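Local coordinates for CurF (PDB 2Q35), which probably catalyses, as a crotonase-family decarboxylase domain, a decarboxylation step in polyketide chain beta-branching, at residues D81-I86 / E217-E222; L140-K145 / E153-G158. The protein carries 1 engineered substitution. All coordinates share one frame; numbering follows the deposited sequence.

Contact 1 of 2, residues D81-I86 / E217-E222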
loop_
_atom_site.group_PDB
_atom_site.type_symbol
_atom_site.label_atom_id
_atom_site.label_comp_id
_atom_site.label_asym_id
_atom_site.label_seq_id
_atom_site.Cartn_x
_atom_site.Cartn_y
_atom_site.Cartn_z
ATOM N N ASP A 81 -4.479 21.623 16.660
ATOM C CA ASP A 81 -5.024 20.548 15.834
ATOM C C ASP A 81 -5.955 21.129 14.779
ATOM O O ASP A 81 -7.110 21.426 15.075
ATOM C CB ASP A 81 -5.785 19.549 16.719
ATOM C CG ASP A 81 -6.370 18.368 15.936
ATOM O OD1 ASP A 81 -6.184 18.260 14.703
ATOM O OD2 ASP A 81 -7.039 17.534 16.582
ATOM N N LEU A 82 -5.452 21.278 13.556
ATOM C CA LEU A 82 -6.233 21.821 12.431
ATOM C C LEU A 82 -6.927 20.753 11.596
ATOM O O LEU A 82 -7.512 21.052 10.541
ATOM C CB LEU A 82 -5.322 22.667 11.517
ATOM C CG LEU A 82 -4.983 24.089 11.969
ATOM C CD1 LEU A 82 -4.254 24.147 13.310
ATOM C CD2 LEU A 82 -4.149 24.785 10.855
ATOM N N SER A 83 -6.874 19.501 12.056
ATOM C CA SER A 83 -7.436 18.418 11.280
ATOM C C SER A 83 -8.934 18.586 11.065
ATOM O O SER A 83 -9.411 18.405 9.942
ATOM C CB SER A 83 -7.121 17.052 11.889
ATOM O OG SER A 83 -7.768 16.883 13.138
ATOM N N GLY A 84 -9.667 18.947 12.118
ATOM C CA GLY A 84 -11.128 19.071 11.991
ATOM C C GLY A 84 -11.527 20.086 10.952
ATOM O O GLY A 84 -12.510 19.886 10.230
ATOM N N LEU A 85 -10.747 21.162 10.849
ATOM C CA LEU A 85 -10.955 22.201 9.852
ATOM C C LEU A 85 -10.966 21.633 8.433
ATOM O O LEU A 85 -11.841 21.947 7.620
ATOM C CB LEU A 85 -9.817 23.216 9.954
ATOM C CG LEU A 85 -9.961 24.641 9.441
ATOM C CD1 LEU A 85 -11.414 25.085 9.475
ATOM C CD2 LEU A 85 -9.097 25.519 10.352
ATOM N N ILE A 86 -9.967 20.816 8.130
ATOM C CA ILE A 86 -9.824 20.246 6.788
ATOM C C ILE A 86 -10.797 19.089 6.568
ATOM O O ILE A 86 -11.460 19.003 5.523
ATOM C CB ILE A 86 -8.389 19.715 6.555
ATOM C CG1 ILE A 86 -7.348 20.837 6.701
ATOM C CG2 ILE A 86 -8.266 19.012 5.192
ATOM C CD1 ILE A 86 -7.489 21.992 5.675
ATOM N N GLU A 217 -9.300 8.120 17.620
ATOM C CA GLU A 217 -8.456 7.306 18.500
ATOM C C GLU A 217 -6.984 7.542 18.168
ATOM O O GLU A 217 -6.142 7.585 19.067
ATOM C CB GLU A 217 -8.828 5.829 18.393
ATOM C CG GLU A 217 -8.160 4.920 19.419
ATOM C CD GLU A 217 -8.372 5.380 20.850
ATOM O OE1 GLU A 217 -9.540 5.537 21.280
ATOM O OE2 GLU A 217 -7.360 5.595 21.549
ATOM N N ALA A 218 -6.686 7.735 16.878
ATOM C CA ALA A 218 -5.314 8.014 16.435
ATOM C C ALA A 218 -4.778 9.312 17.036
ATOM O O ALA A 218 -3.675 9.350 17.571
ATOM C CB ALA A 218 -5.250 8.047 14.892
ATOM N N ILE A 219 -5.563 10.384 16.933
ATOM C CA ILE A 219 -5.239 11.662 17.570
ATOM C C ILE A 219 -5.013 11.509 19.063
ATOM O O ILE A 219 -4.032 12.009 19.609
ATOM C CB ILE A 219 -6.392 12.695 17.353
ATOM C CG1 ILE A 219 -6.472 13.087 15.881
ATOM C CG2 ILE A 219 -6.210 13.971 18.236
ATOM C CD1 ILE A 219 -5.390 14.055 15.415
ATOM N N LYS A 220 -5.958 10.854 19.735
ATOM C CA LYS A 220 -5.843 10.645 21.181
ATOM C C LYS A 220 -4.590 9.874 21.589
ATOM O O LYS A 220 -3.887 10.267 22.544
ATOM C CB LYS A 220 -7.117 9.939 21.696
ATOM C CG LYS A 220 -7.110 9.583 23.196
ATOM C CD LYS A 220 -8.360 8.767 23.594
ATOM C CE LYS A 220 -8.214 8.190 25.011
ATOM N NZ LYS A 220 -9.526 7.746 25.606
ATOM N N LYS A 221 -4.307 8.780 20.878
ATOM C CA LYS A 221 -3.146 7.945 21.219
ATOM C C LYS A 221 -1.828 8.701 20.993
ATOM O O LYS A 221 -0.912 8.656 21.840
ATOM C CB LYS A 221 -3.152 6.630 20.434
ATOM C CG LYS A 221 -4.227 5.639 20.833
ATOM C CD LYS A 221 -4.076 4.336 20.068
ATOM C CE LYS A 221 -5.122 3.303 20.486
ATOM N NZ LYS A 221 -5.207 2.187 19.488
ATOM N N GLU A 222 -1.723 9.407 19.862
ATOM C CA GLU A 222 -0.528 10.196 19.600
ATOM C C GLU A 222 -0.379 11.312 20.638
ATOM O O GLU A 222 0.722 11.540 21.157
ATOM C CB GLU A 222 -0.533 10.751 18.167
ATOM C CG GLU A 222 -0.275 9.665 17.122
ATOM C CD GLU A 222 0.217 10.245 15.800
ATOM O OE1 GLU A 222 0.086 11.481 15.632
ATOM O OE2 GLU A 222 0.730 9.451 14.979
#
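Asp81 and Ile219 approach each other head-on, a carboxylate oxygen against two methyl groups. Asp81 OD2 lies 4.0 Å from Ile219 CG2, and it is equally far, 4.0 Å, from Ile219 CD1. This is van der Waals contact alone. Ser83 adds a looser touch, with Ser83 OG 4.3 Å from Ile219 CD1. Within 217-222, only Ile219 touches this turn. The two segments together bury just 85 Å².

The side-chain hydrogen bonds of the turn are local to it. Asp81 OD1 accepts twice from Ser83. Ser83 OG donates to Asp81 OD1 at 2.6 Å on the syn side, 19° from the carboxylate plane. Ser83 N donates to Asp81 OD1 at 3.0 Å on the anti side, which makes an Asx turn. Both bonds hold OD1, which should restrain the carboxylate's rotation; OD2 is the oxygen that faces Ile219. Asp81 CG is anti to the backbone N (chi1 -179°), which carries the group toward the isoleucine.

The turn leads into helix 83-87, with Leu82 as its N-cap residue. Leu82, Leu85 and Ile86 pack on helix 29-44. On the other segment, Glu222 accepts from the backbone N of Thr138 and Ser139, where helix 138-146 begins.

Contact 2 of 2, residues L140-K145 / E153-G158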
loop_
_atom_site.group_PDB
_atom_site.type_symbol
_atom_site.label_atom_id
_atom_site.label_comp_id
_atom_site.label_asym_id
_atom_site.label_seq_id
_atom_site.Cartn_x
_atom_site.Cartn_y
_atom_site.Cartn_z
ATOM N N LEU A 140 -1.075 7.375 11.270
ATOM C CA LEU A 140 -2.236 6.934 10.514
ATOM C C LEU A 140 -2.194 7.499 9.096
ATOM O O LEU A 140 -2.272 6.759 8.109
ATOM C CB LEU A 140 -3.538 7.373 11.206
ATOM C CG LEU A 140 -4.850 7.014 10.485
ATOM C CD1 LEU A 140 -5.106 5.517 10.520
ATOM C CD2 LEU A 140 -6.038 7.751 11.093
ATOM N N ILE A 141 -2.073 8.814 9.013
ATOM C CA ILE A 141 -2.174 9.504 7.726
ATOM C C ILE A 141 -0.956 9.209 6.840
ATOM O O ILE A 141 -1.121 8.903 5.653
ATOM C CB ILE A 141 -2.419 11.010 7.932
ATOM C CG1 ILE A 141 -3.815 11.254 8.521
ATOM C CG2 ILE A 141 -2.310 11.773 6.612
ATOM C CD1 ILE A 141 -5.027 10.923 7.560
ATOM N N LEU A 142 0.255 9.255 7.396
ATOM C CA LEU A 142 1.419 8.971 6.537
ATOM C C LEU A 142 1.451 7.551 5.995
ATOM O O LEU A 142 1.797 7.343 4.828
ATOM C CB LEU A 142 2.722 9.278 7.269
ATOM C CG LEU A 142 3.266 10.644 6.857
ATOM C CD1 LEU A 142 2.500 11.796 7.526
ATOM C CD2 LEU A 142 4.768 10.697 7.141
ATOM N N ARG A 143 1.102 6.572 6.819
ATOM C CA ARG A 143 1.101 5.188 6.357
ATOM C C ARG A 143 0.052 4.989 5.276
ATOM O O ARG A 143 0.308 4.309 4.282
ATOM C CB ARG A 143 0.921 4.194 7.514
ATOM C CG ARG A 143 2.102 4.252 8.456
ATOM C CD ARG A 143 2.325 2.996 9.254
ATOM N NE ARG A 143 1.521 2.953 10.468
ATOM C CZ ARG A 143 1.759 2.112 11.475
ATOM N NH1 ARG A 143 2.780 1.269 11.404
ATOM N NH2 ARG A 143 0.979 2.111 12.548
ATOM N N GLU A 144 -1.117 5.599 5.454
ATOM C CA GLU A 144 -2.176 5.484 4.458
ATOM C C GLU A 144 -1.766 6.114 3.138
ATOM O O GLU A 144 -1.973 5.518 2.085
ATOM C CB GLU A 144 -3.499 6.075 4.973
ATOM C CG GLU A 144 -4.623 6.159 3.922
ATOM C CD GLU A 144 -5.309 4.820 3.644
ATOM O OE1 GLU A 144 -4.933 3.785 4.252
ATOM O OE2 GLU A 144 -6.238 4.808 2.795
ATOM N N LYS A 145 -1.135 7.274 3.196
ATOM C CA LYS A 145 -0.969 8.075 1.988
ATOM C C LYS A 145 0.398 8.043 1.336
ATOM O O LYS A 145 0.479 8.118 0.104
ATOM C CB LYS A 145 -1.418 9.496 2.234
ATOM C CG LYS A 145 -2.822 9.530 2.816
ATOM C CD LYS A 145 -3.497 10.797 2.455
ATOM C CE LYS A 145 -4.891 10.826 3.055
ATOM N NZ LYS A 145 -5.577 12.030 2.533
ATOM N N GLU A 153 10.371 5.841 7.737
ATOM C CA GLU A 153 11.662 6.519 7.749
ATOM C C GLU A 153 11.524 8.008 8.061
ATOM O O GLU A 153 12.321 8.557 8.833
ATOM C CB GLU A 153 12.406 6.319 6.438
ATOM C CG GLU A 153 13.846 6.817 6.524
ATOM C CD GLU A 153 14.545 6.845 5.176
ATOM O OE1 GLU A 153 14.730 5.765 4.587
ATOM O OE2 GLU A 153 14.922 7.942 4.709
ATOM N N MET A 154 10.535 8.657 7.457
ATOM C CA MET A 154 10.334 10.082 7.704
ATOM C C MET A 154 10.000 10.350 9.177
ATOM O O MET A 154 10.509 11.285 9.767
ATOM C CB MET A 154 9.230 10.660 6.811
ATOM C CG MET A 154 9.584 10.650 5.333
ATOM S SD MET A 154 8.312 11.426 4.342
ATOM C CE MET A 154 8.537 13.128 4.786
ATOM N N ILE A 155 9.179 9.490 9.769
ATOM C CA ILE A 155 8.765 9.701 11.172
ATOM C C ILE A 155 9.938 9.429 12.127
ATOM O O ILE A 155 10.241 10.235 13.009
ATOM C CB ILE A 155 7.534 8.831 11.526
ATOM C CG1 ILE A 155 6.335 9.268 10.681
ATOM C CG2 ILE A 155 7.168 8.958 13.005
ATOM C CD1 ILE A 155 5.104 8.367 10.823
ATOM N N TYR A 156 10.638 8.308 11.948
ATOM C CA TYR A 156 11.771 8.024 12.837
ATOM C C TYR A 156 12.915 9.017 12.765
ATOM O O TYR A 156 13.507 9.337 13.806
ATOM C CB TYR A 156 12.349 6.637 12.577
ATOM C CG TYR A 156 11.728 5.489 13.337
ATOM C CD1 TYR A 156 12.167 5.168 14.627
ATOM C CD2 TYR A 156 10.758 4.684 12.746
ATOM C CE1 TYR A 156 11.624 4.061 15.341
ATOM C CE2 TYR A 156 10.222 3.579 13.432
ATOM C CZ TYR A 156 10.663 3.277 14.725
ATOM O OH TYR A 156 10.167 2.203 15.422
ATOM N N THR A 157 13.282 9.453 11.557
ATOM C CA THR A 157 14.454 10.327 11.412
ATOM C C THR A 157 14.168 11.819 11.640
ATOM O O THR A 157 15.075 12.568 12.020
ATOM C CB THR A 157 15.148 10.201 10.040
ATOM O OG1 THR A 157 14.318 10.765 9.021
ATOM C CG2 THR A 157 15.528 8.753 9.710
ATOM N N GLY A 158 12.952 12.244 11.333
ATOM C CA GLY A 158 12.552 13.649 11.404
ATOM C C GLY A 158 13.232 14.558 10.376
ATOM O O GLY A 158 13.088 15.778 10.455
#
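Leu142 and Ile155 join two consecutive helices of the crotonase fold, 138-146 and 148-157, which turn back on each other after a very short link. The contact is apolar and buried. Leu142 CD2 reaches across and lies 4.1 Å from Ile155 CG1. The same methyl is 4.5 Å from Met154 CB, so one leucine branch sits against two successive residues. The Leu142 and Ile155 side chains run past one another, pointing oppositely. Leu142 has chi1 -99°, away from a staggered value. Ile155 CG1 lies beside the backbone N (chi1 -64°) and anti to the carbonyl carbon, and this branch makes the touch.

The second helix ends just beyond. Glu153 O accepts from Thr157 N at 3.0 Å and also from Thr157 OG1 at 3.0 Å, one from each face of the carbonyl plane. Gly158 then leaves the helix with a positive phi.

Leu142 also packs on Leu107 and Leu110 of helix 104-110. Glu153 forms a salt bridge with Arg169. A second subunit meets helix 148-157: its Phe114 makes a T-shaped stack with Tyr156, and its Leu203 packs on Ile155. Arg143 donates to Leu207 O of that subunit. Helix 197-230 of the same chain lies against Leu140 and Ile141.

In the fold
The two contacts lie about 15 Å apart, centre to centre; contact 1 is partly buried and contact 2 buried. In sequence, 81-86 comes first, then 140-145, 153-158 and 217-222, so contact 2 falls wholly between the two halves of contact 1. They touch directly: Ala218 CB is 3.9 Å from Leu140 CD2. The long helix 197-230 is the common element. It meets the start of helix 83-87 in contact 1 and packs against helix 138-146 of contact 2. Both contacts belong to the same crotonase domain. Contact 2 meets both other subunits, while contact 1 brushes the second through Glu222, consistent with these helices lying at interfaces of the three-chain assembly.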